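Local coordinates for protein 6-phosphogluconate dehydrogenase, NAD-binding (Mycolicibacterium smegmatis MC2 155, PDB 6SMT) that reduces imines with S-enantioselectivity, most likely using the NADPH bound to its Rossmann-type domain as hydride donor, at residues B[11-16]-B[67-72]; B[35-40]-B[53-58]; B[62-67]-B[89-94]. One frame throughout, in Å; residues are numbered along the deposited sequence. Where two conformers were deposited one is given.

Contact 1: B[11-16]-B[67-72]; sequences PTVTVL and SDLALV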
ATOM      1  N   PRO B  11     -39.730  -0.525  -1.248  1.00 24.62           N
ATOM      2  CA  PRO B  11     -38.928   0.696  -1.171  1.00 24.31           C
ATOM      3  C   PRO B  11     -38.698   1.391  -2.509  1.00 21.36           C
ATOM      4  O   PRO B  11     -38.432   0.753  -3.524  1.00 21.04           O
ATOM      5  CB  PRO B  11     -37.581   0.193  -0.668  1.00 25.59           C
ATOM      6  CG  PRO B  11     -37.873  -1.111   0.073  1.00 29.58           C
ATOM      7  CD  PRO B  11     -39.033  -1.693  -0.680  1.00 28.17           C
ATOM      8  N   THR B  12     -38.647   2.722  -2.440  1.00 18.51           N
ATOM      9  CA  THR B  12     -38.361   3.562  -3.610  1.00 17.45           C
ATOM     10  C   THR B  12     -37.032   4.228  -3.375  1.00 17.91           C
ATOM     11  O   THR B  12     -36.804   4.769  -2.280  1.00 19.86           O
ATOM     12  CB  THR B  12     -39.436   4.584  -3.883  1.00 20.05           C
ATOM     13  OG1 THR B  12     -39.739   5.374  -2.722  1.00 19.83           O
ATOM     14  CG2 THR B  12     -40.671   3.845  -4.351  1.00 21.09           C
ATOM     15  N   VAL B  13     -36.142   4.073  -4.358  0.67 15.95           N
ATOM     16  CA  VAL B  13     -34.780   4.680  -4.347  0.67 16.00           C
ATOM     17  C   VAL B  13     -34.531   5.372  -5.671  0.67 15.15           C
ATOM     18  O   VAL B  13     -34.822   4.839  -6.733  0.67 16.43           O
ATOM     19  CB  VAL B  13     -33.696   3.646  -4.032  0.67 15.74           C
ATOM     20  CG1 VAL B  13     -32.383   4.366  -3.769  0.67 16.35           C
ATOM     21  CG2 VAL B  13     -34.084   2.752  -2.850  0.67 16.10           C
ATOM     22  N   THR B  14     -33.941   6.548  -5.610  1.00 15.42           N
ATOM     23  CA  THR B  14     -33.447   7.257  -6.781  1.00 15.76           C
ATOM     24  C   THR B  14     -31.923   7.268  -6.742  1.00 15.72           C
ATOM     25  O   THR B  14     -31.342   7.482  -5.666  1.00 16.20           O
ATOM     26  CB  THR B  14     -33.932   8.690  -6.877  1.00 17.71           C
ATOM     27  OG1 THR B  14     -35.345   8.593  -7.139  1.00 19.02           O
ATOM     28  CG2 THR B  14     -33.304   9.489  -7.985  1.00 17.78           C
ATOM     29  N   VAL B  15     -31.277   6.977  -7.854  1.00 14.68           N
ATOM     30  CA  VAL B  15     -29.818   7.181  -8.021  1.00 14.59           C
ATOM     31  C   VAL B  15     -29.622   8.314  -8.995  1.00 16.00           C
ATOM     32  O   VAL B  15     -30.073   8.248 -10.120  1.00 16.26           O
ATOM     33  CB  VAL B  15     -29.093   5.911  -8.465  1.00 14.33           C
ATOM     34  CG1 VAL B  15     -27.610   6.171  -8.533  1.00 14.56           C
ATOM     35  CG2 VAL B  15     -29.366   4.756  -7.524  1.00 15.12           C
ATOM     36  N   LEU B  16     -28.897   9.345  -8.599  1.00 14.24           N
ATOM     37  CA  LEU B  16     -28.465  10.495  -9.412  1.00 15.02           C
ATOM     38  C   LEU B  16     -26.959  10.337  -9.627  1.00 15.68           C
ATOM     39  O   LEU B  16     -26.191  10.420  -8.649  1.00 15.42           O
ATOM     40  CB  LEU B  16     -28.817  11.832  -8.777  1.00 15.06           C
ATOM     41  CG  LEU B  16     -30.302  12.011  -8.480  1.00 15.99           C
ATOM     42  CD1 LEU B  16     -30.646  11.801  -7.045  1.00 17.63           C
ATOM     43  CD2 LEU B  16     -30.851  13.380  -8.919  1.00 19.15           C
ATOM     44  N   SER B  67     -39.052   9.186  -5.235  1.00 18.89           N
ATOM     45  CA  SER B  67     -38.624   8.232  -4.222  1.00 18.14           C
ATOM     46  C   SER B  67     -38.518   8.789  -2.802  1.00 17.51           C
ATOM     47  O   SER B  67     -38.313   9.977  -2.614  1.00 19.40           O
ATOM     48  CB  SER B  67     -37.263   7.634  -4.611  1.00 18.11           C
ATOM     49  OG  SER B  67     -37.240   7.131  -5.956  1.00 18.71           O
ATOM     50  N   ASP B  68     -38.507   7.904  -1.854  1.00 19.02           N
ATOM     51  CA  ASP B  68     -38.321   8.301  -0.436  1.00 18.76           C
ATOM     52  C   ASP B  68     -36.848   8.574  -0.141  1.00 19.80           C
ATOM     53  O   ASP B  68     -36.580   9.392   0.748  1.00 19.71           O
ATOM     54  CB  ASP B  68     -38.818   7.215   0.492  1.00 21.00           C
ATOM     55  CG  ASP B  68     -40.326   6.994   0.409  1.00 27.97           C
ATOM     56  OD1 ASP B  68     -41.017   7.950   0.055  1.00 29.86           O
ATOM     57  OD2 ASP B  68     -40.726   5.912   0.777  1.00 30.70           O
ATOM     58  N   LEU B  69     -35.941   8.042  -0.944  1.00 16.91           N
ATOM     59  CA  LEU B  69     -34.476   8.045  -0.692  1.00 17.00           C
ATOM     60  C   LEU B  69     -33.785   8.328  -1.977  1.00 15.01           C
ATOM     61  O   LEU B  69     -34.068   7.634  -2.958  1.00 16.73           O
ATOM     62  CB  LEU B  69     -34.080   6.677  -0.143  1.00 16.36           C
ATOM     63  CG  LEU B  69     -32.608   6.464   0.136  1.00 17.40           C
ATOM     64  CD1 LEU B  69     -32.150   7.384   1.261  1.00 18.48           C
ATOM     65  CD2 LEU B  69     -32.316   5.035   0.541  1.00 18.76           C
ATOM     66  N   ALA B  70     -32.873   9.284  -2.000  1.00 14.65           N
ATOM     67  CA  ALA B  70     -32.092   9.673  -3.163  1.00 15.50           C
ATOM     68  C   ALA B  70     -30.584   9.525  -2.861  1.00 15.65           C
ATOM     69  O   ALA B  70     -30.169  10.046  -1.831  1.00 17.37           O
ATOM     70  CB  ALA B  70     -32.349  11.058  -3.647  1.00 16.99           C
ATOM     71  N   LEU B  71     -29.875   8.767  -3.685  1.00 13.85           N
ATOM     72  CA  LEU B  71     -28.418   8.617  -3.566  1.00 12.74           C
ATOM     73  C   LEU B  71     -27.762   9.469  -4.622  1.00 13.65           C
ATOM     74  O   LEU B  71     -28.162   9.353  -5.830  1.00 15.33           O
ATOM     75  CB  LEU B  71     -28.009   7.155  -3.769  1.00 14.15           C
ATOM     76  CG  LEU B  71     -28.791   6.150  -2.963  1.00 15.49           C
ATOM     77  CD1 LEU B  71     -28.244   4.741  -3.215  1.00 17.02           C
ATOM     78  CD2 LEU B  71     -28.809   6.446  -1.491  1.00 17.44           C
ATOM     79  N   VAL B  72     -26.802  10.324  -4.284  1.00 13.72           N
ATOM     80  CA  VAL B  72     -26.113  11.191  -5.246  1.00 14.43           C
ATOM     81  C   VAL B  72     -24.653  10.746  -5.398  1.00 14.25           C
ATOM     82  O   VAL B  72     -23.885  10.846  -4.456  1.00 13.57           O
ATOM     83  CB  VAL B  72     -26.228  12.670  -4.893  1.00 14.45           C
ATOM     84  CG1 VAL B  72     -25.704  13.472  -6.038  1.00 15.85           C
ATOM     85  CG2 VAL B  72     -27.652  13.077  -4.484  1.00 15.48           C
TER
HETATM   86  O   HOH W   1     -39.384   3.597   0.324  1.00 27.26           O
HETATM   87  O   HOH W   2     -38.188   5.103  -7.464  1.00 18.91           O
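Two hydrogen bonds grip Thr14 OG1: one joins it to Ser67 OG, at 2.7 Å, and the other to the carbonyl Ala63 O, which can only accept. Thr14 places its hydroxyl there by setting OG1 anti to its own carbonyl carbon (chi1 -68°), and Ser67 OG, in the same kind of position, comes tip to tip with it. Ser67 OG is itself held a second time, by a water at 2.7 Å that also reaches Val13 O weakly.

Two residues earlier, Thr12 OG1 sits in the crowded position between its backbone N and carbonyl carbon and from there takes the amide of Asp68, with Asp68 N 2.9 Å from Thr12 OG1. Another water links Thr12 N to Asp68 OD2. The parallel ladder beyond is regular. Leu69 O accepts from Thr14 N, Thr14 O from Leu71 N at 2.8 Å, and Leu71 O from Leu16 N in an almost straight bond (177° at the hydrogen).

On the face of Val13, Val15, Leu69 and Leu71, Val13 CG1 lies obliquely across the branch point of Leu71, 4.1 Å from Leu71 CG; Leu29 of helix 20-31 packs on Val13, Val15 and Leu71, and Val155 of helix 146-156 on Val13 and Leu69. On the other, Leu16 CD1 reaches across to the neighbouring strand, touching Ala70 CB at 3.9 Å and also Val72 CG2.

On this face of Thr12, Thr14 and Ser67 the chemistry thus runs from hydroxyls and water to hydrocarbon, and Ala63 O of helix 60-65 together with Ser67 OG satisfies the buried Thr14 hydroxyl.

Contact 2: B[35-40]-B[53-58]; sequences TVTVWN and GALSAP. With NDP (NADPH dihydro-nicotinamide-adenine-dinucleotide phosphate), chain L.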
ATOM      1  N   THR B  35     -37.722  -0.421  -6.213  1.00 18.07           N
ATOM      2  CA  THR B  35     -38.243   0.430  -7.266  1.00 17.91           C
ATOM      3  C   THR B  35     -37.246   1.556  -7.451  1.00 18.92           C
ATOM      4  O   THR B  35     -37.230   2.468  -6.598  1.00 19.21           O
ATOM      5  CB  THR B  35     -39.659   0.945  -6.999  1.00 18.81           C
ATOM      6  OG1 THR B  35     -40.474  -0.221  -6.850  1.00 21.46           O
ATOM      7  CG2 THR B  35     -40.146   1.849  -8.083  1.00 19.30           C
ATOM      8  N   VAL B  36     -36.472   1.465  -8.525  1.00 17.75           N
ATOM      9  CA  VAL B  36     -35.309   2.336  -8.747  1.00 17.05           C
ATOM     10  C   VAL B  36     -35.631   3.313  -9.824  1.00 17.41           C
ATOM     11  O   VAL B  36     -35.980   2.872 -10.934  1.00 18.56           O
ATOM     12  CB  VAL B  36     -34.036   1.528  -9.009  1.00 16.17           C
ATOM     13  CG1 VAL B  36     -32.859   2.439  -9.168  1.00 17.58           C
ATOM     14  CG2 VAL B  36     -33.804   0.513  -7.874  1.00 17.00           C
ATOM     15  N   THR B  37     -35.428   4.595  -9.534  1.00 15.45           N
ATOM     16  CA  THR B  37     -35.465   5.651 -10.552  1.00 16.17           C
ATOM     17  C   THR B  37     -34.053   6.145 -10.738  1.00 18.08           C
ATOM     18  O   THR B  37     -33.377   6.429  -9.739  1.00 19.24           O
ATOM     19  CB  THR B  37     -36.429   6.765 -10.136  1.00 18.25           C
ATOM     20  OG1 THR B  37     -37.752   6.223  -9.995  1.00 19.67           O
ATOM     21  CG2 THR B  37     -36.452   7.956 -11.063  1.00 19.52           C
ATOM     22  N   VAL B  38     -33.673   6.434 -11.967  1.00 16.80           N
ATOM     23  CA  VAL B  38     -32.304   6.908 -12.260  1.00 15.99           C
ATOM     24  C   VAL B  38     -32.339   8.212 -12.994  1.00 18.11           C
ATOM     25  O   VAL B  38     -33.286   8.508 -13.744  1.00 19.98           O
ATOM     26  CB  VAL B  38     -31.457   5.863 -12.961  1.00 16.46           C
ATOM     27  CG1 VAL B  38     -31.384   4.616 -12.176  1.00 16.72           C
ATOM     28  CG2 VAL B  38     -31.974   5.510 -14.360  1.00 17.73           C
ATOM     29  N   TRP B  39     -31.298   9.014 -12.834  1.00 16.53           N
ATOM     30  CA  TRP B  39     -31.067  10.299 -13.526  1.00 16.85           C
ATOM     31  C   TRP B  39     -29.591  10.475 -13.741  1.00 18.61           C
ATOM     32  O   TRP B  39     -28.787  10.086 -12.844  1.00 17.26           O
ATOM     33  CB  TRP B  39     -31.678  11.478 -12.796  1.00 17.65           C
ATOM     34  CG  TRP B  39     -31.375  12.789 -13.468  1.00 18.89           C
ATOM     35  CD1 TRP B  39     -32.137  13.434 -14.434  1.00 19.89           C
ATOM     36  CD2 TRP B  39     -30.221  13.602 -13.309  1.00 19.02           C
ATOM     37  NE1 TRP B  39     -31.476  14.558 -14.885  1.00 21.84           N
ATOM     38  CE2 TRP B  39     -30.298  14.722 -14.181  1.00 20.83           C
ATOM     39  CE3 TRP B  39     -29.095  13.501 -12.478  1.00 19.93           C
ATOM     40  CZ2 TRP B  39     -29.311  15.710 -14.238  1.00 21.88           C
ATOM     41  CZ3 TRP B  39     -28.104  14.435 -12.598  1.00 21.28           C
ATOM     42  CH2 TRP B  39     -28.219  15.557 -13.423  1.00 22.30           C
ATOM     43  N   ASN B  40     -29.184  10.994 -14.893  1.00 18.66           N
ATOM     44  CA  ASN B  40     -27.794  11.407 -15.153  1.00 18.22           C
ATOM     45  C   ASN B  40     -27.822  12.670 -15.983  1.00 20.58           C
ATOM     46  O   ASN B  40     -28.726  12.768 -16.872  1.00 21.41           O
ATOM     47  CB  ASN B  40     -27.057  10.264 -15.765  1.00 17.69           C
ATOM     48  CG  ASN B  40     -25.584  10.501 -15.851  1.00 19.20           C
ATOM     49  OD1 ASN B  40     -24.957  10.625 -14.771  1.00 19.68           O
ATOM     50  ND2 ASN B  40     -24.990  10.442 -17.018  1.00 20.68           N
ATOM     51  N   GLY B  53     -34.932  -2.781 -15.487  1.00 18.53           N
ATOM     52  CA  GLY B  53     -36.109  -2.461 -14.668  1.00 19.86           C
ATOM     53  C   GLY B  53     -36.159  -1.129 -14.052  1.00 18.76           C
ATOM     54  O   GLY B  53     -37.127  -0.823 -13.380  1.00 19.46           O
ATOM     55  N   ALA B  54     -35.134  -0.293 -14.258  1.00 18.64           N
ATOM     56  CA  ALA B  54     -35.169   1.076 -13.695  1.00 18.52           C
ATOM     57  C   ALA B  54     -36.156   1.951 -14.440  1.00 19.70           C
ATOM     58  O   ALA B  54     -36.352   1.754 -15.697  1.00 21.64           O
ATOM     59  CB  ALA B  54     -33.804   1.723 -13.758  1.00 18.75           C
ATOM     60  N   LEU B  55     -36.762   2.850 -13.697  1.00 21.23           N
ATOM     61  CA  LEU B  55     -37.479   4.008 -14.243  1.00 23.77           C
ATOM     62  C   LEU B  55     -36.500   5.125 -14.479  1.00 24.33           C
ATOM     63  O   LEU B  55     -35.549   5.255 -13.703  1.00 24.14           O
ATOM     64  CB  LEU B  55     -38.527   4.483 -13.228  1.00 24.71           C
ATOM     65  CG  LEU B  55     -39.503   3.410 -12.778  1.00 28.26           C
ATOM     66  CD1 LEU B  55     -40.370   3.864 -11.592  1.00 28.34           C
ATOM     67  CD2 LEU B  55     -40.398   3.094 -13.967  1.00 31.62           C
ATOM     68  N   SER B  56     -36.648   5.942 -15.503  1.00 27.09           N
ATOM     69  CA  SER B  56     -35.769   7.132 -15.587  1.00 28.93           C
ATOM     70  C   SER B  56     -36.615   8.381 -15.474  1.00 29.85           C
ATOM     71  O   SER B  56     -37.849   8.314 -15.599  1.00 28.74           O
ATOM     72  CB  SER B  56     -34.824   7.164 -16.731  1.00 35.11           C
ATOM     73  OG  SER B  56     -35.548   7.230 -17.907  1.00 39.05           O
ATOM     74  N   ALA B  57     -35.991   9.428 -15.010  1.00 25.07           N
ATOM     75  CA  ALA B  57     -36.669  10.715 -14.793  1.00 25.81           C
ATOM     76  C   ALA B  57     -35.875  11.734 -15.579  1.00 26.25           C
ATOM     77  O   ALA B  57     -34.660  11.716 -15.718  1.00 25.09           O
ATOM     78  CB  ALA B  57     -36.720  11.107 -13.315  1.00 26.18           C
ATOM     79  N   PRO B  58     -36.555  12.758 -16.131  1.00 24.97           N
ATOM     80  CA  PRO B  58     -35.817  13.688 -16.981  1.00 27.37           C
ATOM     81  C   PRO B  58     -34.999  14.779 -16.282  1.00 24.97           C
ATOM     82  O   PRO B  58     -34.155  15.302 -16.872  1.00 27.08           O
ATOM     83  CB  PRO B  58     -37.015  14.241 -17.783  1.00 26.42           C
ATOM     84  CG  PRO B  58     -38.135  14.288 -16.766  1.00 25.18           C
ATOM     85  CD  PRO B  58     -38.019  12.943 -16.051  1.00 26.96           C
TER
HETATM   86  PA  NDP L 301     -16.873   9.871 -11.465  1.00 15.55           P
HETATM   87  O1A NDP L 301     -16.242  10.210 -10.146  1.00 16.18           O
HETATM   88  O2A NDP L 301     -16.043   9.838 -12.710  1.00 17.89           O
HETATM   89  O5B NDP L 301     -18.133  10.812 -11.669  1.00 17.08           O
HETATM   90  C5B NDP L 301     -18.874  10.649 -12.892  1.00 18.22           C
HETATM   91  C4B NDP L 301     -20.311  11.022 -12.628  1.00 15.71           C
HETATM   92  O4B NDP L 301     -20.415  12.402 -12.176  1.00 15.83           O
HETATM   93  C3B NDP L 301     -21.166  10.949 -13.909  1.00 15.67           C
HETATM   94  O3B NDP L 301     -22.500  10.588 -13.606  1.00 16.56           O
HETATM   95  C2B NDP L 301     -21.090  12.382 -14.392  1.00 16.66           C
HETATM   96  O2B NDP L 301     -22.119  12.846 -15.260  1.00 17.41           O
HETATM   97  C1B NDP L 301     -21.290  13.078 -13.060  1.00 16.62           C
HETATM   98  N9A NDP L 301     -20.942  14.495 -13.060  1.00 18.53           N
HETATM   99  C8A NDP L 301     -19.696  15.067 -13.171  1.00 18.71           C
HETATM  100  N7A NDP L 301     -19.734  16.378 -13.112  1.00 20.93           N
HETATM  101  C5A NDP L 301     -21.074  16.698 -12.969  1.00 21.13           C
HETATM  102  C6A NDP L 301     -21.790  17.921 -12.898  1.00 22.93           C
HETATM  103  N6A NDP L 301     -21.213  19.118 -12.851  1.00 28.10           N
HETATM  104  N1A NDP L 301     -23.134  17.843 -12.789  1.00 23.66           N
HETATM  105  C2A NDP L 301     -23.736  16.651 -12.779  1.00 22.47           C
HETATM  106  N3A NDP L 301     -23.171  15.442 -12.866  1.00 21.29           N
HETATM  107  C4A NDP L 301     -21.841  15.536 -12.980  1.00 19.14           C
HETATM  108  O3  NDP L 301     -17.628   8.457 -11.449  1.00 16.89           O
HETATM  109  PN  NDP L 301     -17.691   7.151 -10.600  1.00 14.94           P
HETATM  110  O1N NDP L 301     -18.962   6.495 -10.911  1.00 15.19           O
HETATM  111  O2N NDP L 301     -16.439   6.376 -10.809  1.00 15.13           O
HETATM  112  O5D NDP L 301     -17.636   7.628  -9.066  1.00 13.61           O
HETATM  113  C5D NDP L 301     -18.715   8.358  -8.492  1.00 14.31           C
HETATM  114  C4D NDP L 301     -18.307   8.685  -7.076  1.00 14.32           C
HETATM  115  O4D NDP L 301     -18.159   7.430  -6.361  1.00 13.72           O
HETATM  116  C3D NDP L 301     -16.990   9.456  -6.906  1.00 13.44           C
HETATM  117  O3D NDP L 301     -17.071  10.470  -5.913  1.00 14.46           O
HETATM  118  C2D NDP L 301     -16.025   8.369  -6.469  1.00 13.44           C
HETATM  119  O2D NDP L 301     -14.915   8.808  -5.691  1.00 14.27           O
HETATM  120  C1D NDP L 301     -16.893   7.408  -5.699  1.00 13.14           C
HETATM  121  N1N NDP L 301     -16.405   6.015  -5.709  1.00 13.61           N
HETATM  122  C2N NDP L 301     -16.143   5.381  -6.894  1.00 13.52           C
HETATM  123  C3N NDP L 301     -15.614   4.135  -6.932  1.00 13.23           C
HETATM  124  C7N NDP L 301     -15.312   3.436  -8.197  1.00 15.26           C
HETATM  125  O7N NDP L 301     -14.779   2.309  -8.084  1.00 16.88           O
HETATM  126  N7N NDP L 301     -15.616   3.949  -9.377  1.00 13.95           N
HETATM  127  C4N NDP L 301     -15.278   3.449  -5.701  1.00 14.64           C
HETATM  128  C5N NDP L 301     -15.632   4.135  -4.475  1.00 14.54           C
HETATM  129  C6N NDP L 301     -16.192   5.324  -4.491  1.00 13.53           C
HETATM  130  P2B NDP L 301     -21.961  12.492 -16.839  1.00 20.06           P
HETATM  131  O1X NDP L 301     -23.022  13.420 -17.504  1.00 21.17           O
HETATM  132  O2X NDP L 301     -20.547  12.906 -17.238  1.00 21.25           O
HETATM  133  O3X NDP L 301     -22.182  11.052 -17.073  1.00 19.90           O
HETATM  134  O   HOH W   3     -37.685  -0.044 -10.717  1.00 22.17           O
HETATM  135  O   HOH W   4     -31.491  17.100 -16.625  1.00 39.32           O
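Thr35 opens the pairing at an exposed edge, its CG2 methyl lying obliquely against Leu55 CD1. Val36 O accepts Leu55 N at 2.9 Å, the first ladder bond, and a water joins Val36 N to Gly53 O. Thr37 has CG2 anti to its backbone N, which brings that methyl, Thr37 CG2, to Ala57 CB at 3.9 Å. Val38 uses both its N and its O on the 53-58 side: Val38 N gives to Leu55 O at 2.8 Å and Val38 O takes Ala57 N nearly axially. Its CG1 meets Ala54 CB on the face turned to helix 20-31.

At Trp39 the strands spread, and the indole, CG anti to the backbone N, presents its edge instead. Ala57 O lies in the ring plane 3.3 Å from Trp39 CD1, and NE1 reaches Pro58 O by a weak bond and through a water. Asn40 leaves the pair for NADPH: its OD1 accepts from ribose O3B at 2.7 Å, its ND2 gives to phosphate O3X at 2.9 Å, and Leu18 N and Thr42 O hold the amide. The pair closes the beta-alpha-beta unit of strand 35-39, helix 47-51 and strand 55-56 in the Rossmann fold, whose first strand ends at the adenosine ribose and its 2'-phosphate.

Contact 3: B[62-67]-B[89-94]; sequences AAIAAS and DAPAGR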
ATOM      1  N   ALA B  62     -37.591  15.792 -10.711  1.00 19.91           N
ATOM      2  CA  ALA B  62     -38.501  14.664 -10.959  1.00 21.89           C
ATOM      3  C   ALA B  62     -37.916  13.345 -10.431  1.00 21.51           C
ATOM      4  O   ALA B  62     -38.665  12.560  -9.840  1.00 21.61           O
ATOM      5  CB  ALA B  62     -38.813  14.538 -12.428  1.00 23.31           C
ATOM      6  N   ALA B  63     -36.610  13.213 -10.538  1.00 20.93           N
ATOM      7  CA  ALA B  63     -35.939  11.991 -10.014  1.00 20.42           C
ATOM      8  C   ALA B  63     -36.116  11.912  -8.496  1.00 18.44           C
ATOM      9  O   ALA B  63     -36.485  10.854  -8.002  1.00 18.87           O
ATOM     10  CB  ALA B  63     -34.510  12.020 -10.454  1.00 19.98           C
ATOM     11  N   ILE B  64     -35.784  12.970  -7.787  1.00 17.82           N
ATOM     12  CA  ILE B  64     -35.853  12.982  -6.312  1.00 18.12           C
ATOM     13  C   ILE B  64     -37.315  12.847  -5.860  1.00 20.29           C
ATOM     14  O   ILE B  64     -37.647  12.074  -4.971  1.00 19.86           O
ATOM     15  CB  ILE B  64     -35.114  14.205  -5.758  1.00 18.75           C
ATOM     16  CG1 ILE B  64     -33.622  13.990  -5.989  1.00 20.02           C
ATOM     17  CG2 ILE B  64     -35.462  14.400  -4.303  1.00 20.05           C
ATOM     18  CD1 ILE B  64     -32.810  15.159  -5.666  1.00 20.55           C
ATOM     19  N   ALA B  65     -38.233  13.524  -6.578  1.00 20.84           N
ATOM     20  CA  ALA B  65     -39.652  13.430  -6.165  1.00 22.65           C
ATOM     21  C   ALA B  65     -40.234  12.053  -6.339  1.00 22.69           C
ATOM     22  O   ALA B  65     -41.282  11.765  -5.703  1.00 25.12           O
ATOM     23  CB  ALA B  65     -40.461  14.447  -6.968  1.00 24.18           C
ATOM     24  N   ALA B  66     -39.613  11.158  -7.115  1.00 21.17           N
ATOM     25  CA  ALA B  66     -40.124   9.810  -7.375  1.00 22.00           C
ATOM     26  C   ALA B  66     -39.960   8.878  -6.175  1.00 20.75           C
ATOM     27  O   ALA B  66     -40.612   7.826  -6.126  1.00 21.10           O
ATOM     28  CB  ALA B  66     -39.469   9.255  -8.568  1.00 22.65           C
ATOM     29  N   SER B  67     -39.052   9.186  -5.235  1.00 18.89           N
ATOM     30  CA  SER B  67     -38.624   8.232  -4.222  1.00 18.14           C
ATOM     31  C   SER B  67     -38.518   8.789  -2.802  1.00 17.51           C
ATOM     32  O   SER B  67     -38.313   9.977  -2.614  1.00 19.40           O
ATOM     33  CB  SER B  67     -37.263   7.634  -4.611  1.00 18.11           C
ATOM     34  OG  SER B  67     -37.240   7.131  -5.956  1.00 18.71           O
ATOM     35  N   ASP B  89     -37.095  22.293  -4.504  1.00 24.14           N
ATOM     36  CA  ASP B  89     -37.780  21.847  -3.260  0.59 23.83           C
ATOM     37  C   ASP B  89     -38.112  20.355  -3.294  1.00 22.33           C
ATOM     38  O   ASP B  89     -38.715  19.859  -2.328  1.00 23.21           O
ATOM     39  CB  ASP B  89     -39.069  22.660  -3.042  0.59 26.32           C
ATOM     40  CG  ASP B  89     -38.745  24.122  -2.816  0.59 29.12           C
ATOM     41  OD1 ASP B  89     -37.855  24.393  -1.971  0.59 30.35           O
ATOM     42  OD2 ASP B  89     -39.429  24.992  -3.483  0.59 31.32           O
ATOM     43  N   ALA B  90     -37.682  19.619  -4.334  1.00 21.48           N
ATOM     44  CA  ALA B  90     -37.994  18.168  -4.466  1.00 21.71           C
ATOM     45  C   ALA B  90     -37.525  17.382  -3.259  1.00 20.59           C
ATOM     46  O   ALA B  90     -38.195  16.412  -2.879  1.00 21.01           O
ATOM     47  CB  ALA B  90     -37.460  17.560  -5.733  1.00 21.65           C
ATOM     48  N   PRO B  91     -36.360  17.707  -2.627  1.00 19.99           N
ATOM     49  CA  PRO B  91     -36.013  16.942  -1.448  1.00 19.55           C
ATOM     50  C   PRO B  91     -36.864  17.064  -0.197  1.00 19.43           C
ATOM     51  O   PRO B  91     -36.690  16.362   0.767  1.00 19.48           O
ATOM     52  CB  PRO B  91     -34.583  17.387  -1.123  1.00 19.49           C
ATOM     53  CG  PRO B  91     -34.064  17.993  -2.387  1.00 19.80           C
ATOM     54  CD  PRO B  91     -35.293  18.652  -3.003  1.00 20.30           C
ATOM     55  N   ALA B  92     -37.868  17.996  -0.220  1.00 20.86           N
ATOM     56  CA  ALA B  92     -38.642  18.263   0.998  1.00 21.21           C
ATOM     57  C   ALA B  92     -39.274  16.959   1.496  1.00 19.32           C
ATOM     58  O   ALA B  92     -39.964  16.284   0.676  1.00 22.00           O
ATOM     59  CB  ALA B  92     -39.721  19.331   0.717  1.00 22.21           C
ATOM     60  N   GLY B  93     -39.138  16.634   2.760  1.00 20.39           N
ATOM     61  CA  GLY B  93     -39.772  15.437   3.331  1.00 21.27           C
ATOM     62  C   GLY B  93     -39.132  14.122   2.865  1.00 22.27           C
ATOM     63  O   GLY B  93     -39.670  13.075   3.179  1.00 24.29           O
ATOM     64  N   ARG B  94     -38.005  14.207   2.166  1.00 19.33           N
ATOM     65  CA  ARG B  94     -37.327  12.993   1.696  1.00 18.30           C
ATOM     66  C   ARG B  94     -35.925  12.966   2.290  1.00 18.57           C
ATOM     67  O   ARG B  94     -35.502  13.880   2.936  1.00 18.12           O
ATOM     68  CB  ARG B  94     -37.253  13.049   0.177  1.00 19.88           C
ATOM     69  CG  ARG B  94     -38.633  13.027  -0.499  1.00 22.86           C
ATOM     70  CD  ARG B  94     -38.616  13.163  -2.002  1.00 24.34           C
ATOM     71  NE  ARG B  94     -39.963  13.518  -2.471  1.00 29.07           N
ATOM     72  CZ  ARG B  94     -40.929  12.674  -2.640  1.00 33.38           C
ATOM     73  NH1 ARG B  94     -40.678  11.376  -2.622  1.00 31.42           N
ATOM     74  NH2 ARG B  94     -42.147  13.115  -2.978  1.00 32.36           N
TER
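Asp89 begins a type I turn, its O receiving the amide of Ala92, and this bend places Ala90 beside helix 60-65. Ala90 is the small apolar point of the contact: its CB lies 4.0 Å from Ile64 CG2 and also looks across to the methyl of Ala65. Ile64 offers CG2 because that branch stands anti to its backbone N, while CG1 is turned the other way, towards Leu16 of strand 12-16. Pro91 extends the apolar patch, with its CG edging up to the same methyl, Ile64 CG2, at 4.3 Å. Its carbonyl then accepts from Arg94 N and closes a type II turn, in which Gly93 takes the positive phi of 71°.

Arg94 does most of the work. Its chain runs extended from CG to NE, passing CD over Ile64 O at 3.3 Å, and the last torsion (chi4 -81°) swings the guanidinium out of line with it. NH1 donates to Ser67 O at 2.7 Å. Ser67 O lies close to the guanidinium plane, but NH1 stands far above the plane of the Ser67 carbonyl, 69° out of it and off the lone pairs. Over one guanidinium face sits Ala65 O, 3.2 Å from Arg94 CZ; its approach is too poorly angled for a hydrogen bond to either terminal nitrogen, so any attraction there is probably electrostatic. A positive group beside the carbonyls of this last turn would be expected to suit the negative end of the helix.

Backbone hydrogen bonds pair Gly93 with Gly118 and Arg94 with Arg120, joining the turn to the start of strand 120-126. The arrangement belongs to the Rossmann fold, at the end of the sheet where helices finish and parallel strands start, away from the nucleotide.

All three contacts fall in the NADPH-binding Rossmann domain. Contacts 1 and 2 have centres about 9 Å apart and are neighbours in the parallel part of the mixed sheet, since strand 12-16 bonds to strand 35-39 (Val15 N to Thr37 O, 2.9 Å). In the chain, contact 2 forms wholly between the two halves of contact 1. Contact 3 crosses contact 1 and opens after contact 2 has closed; its centre is about 9 Å from contact 1 and 13 Å from contact 2. It shares Ser67 with contact 1, and its helix 60-65 packs on strands of both, Ile64 on Leu16 and Ala63 on Trp39. Only contact 2 touches NADPH, through Asn40; contact 1 lies beside it in the sheet, contact 3 farther off.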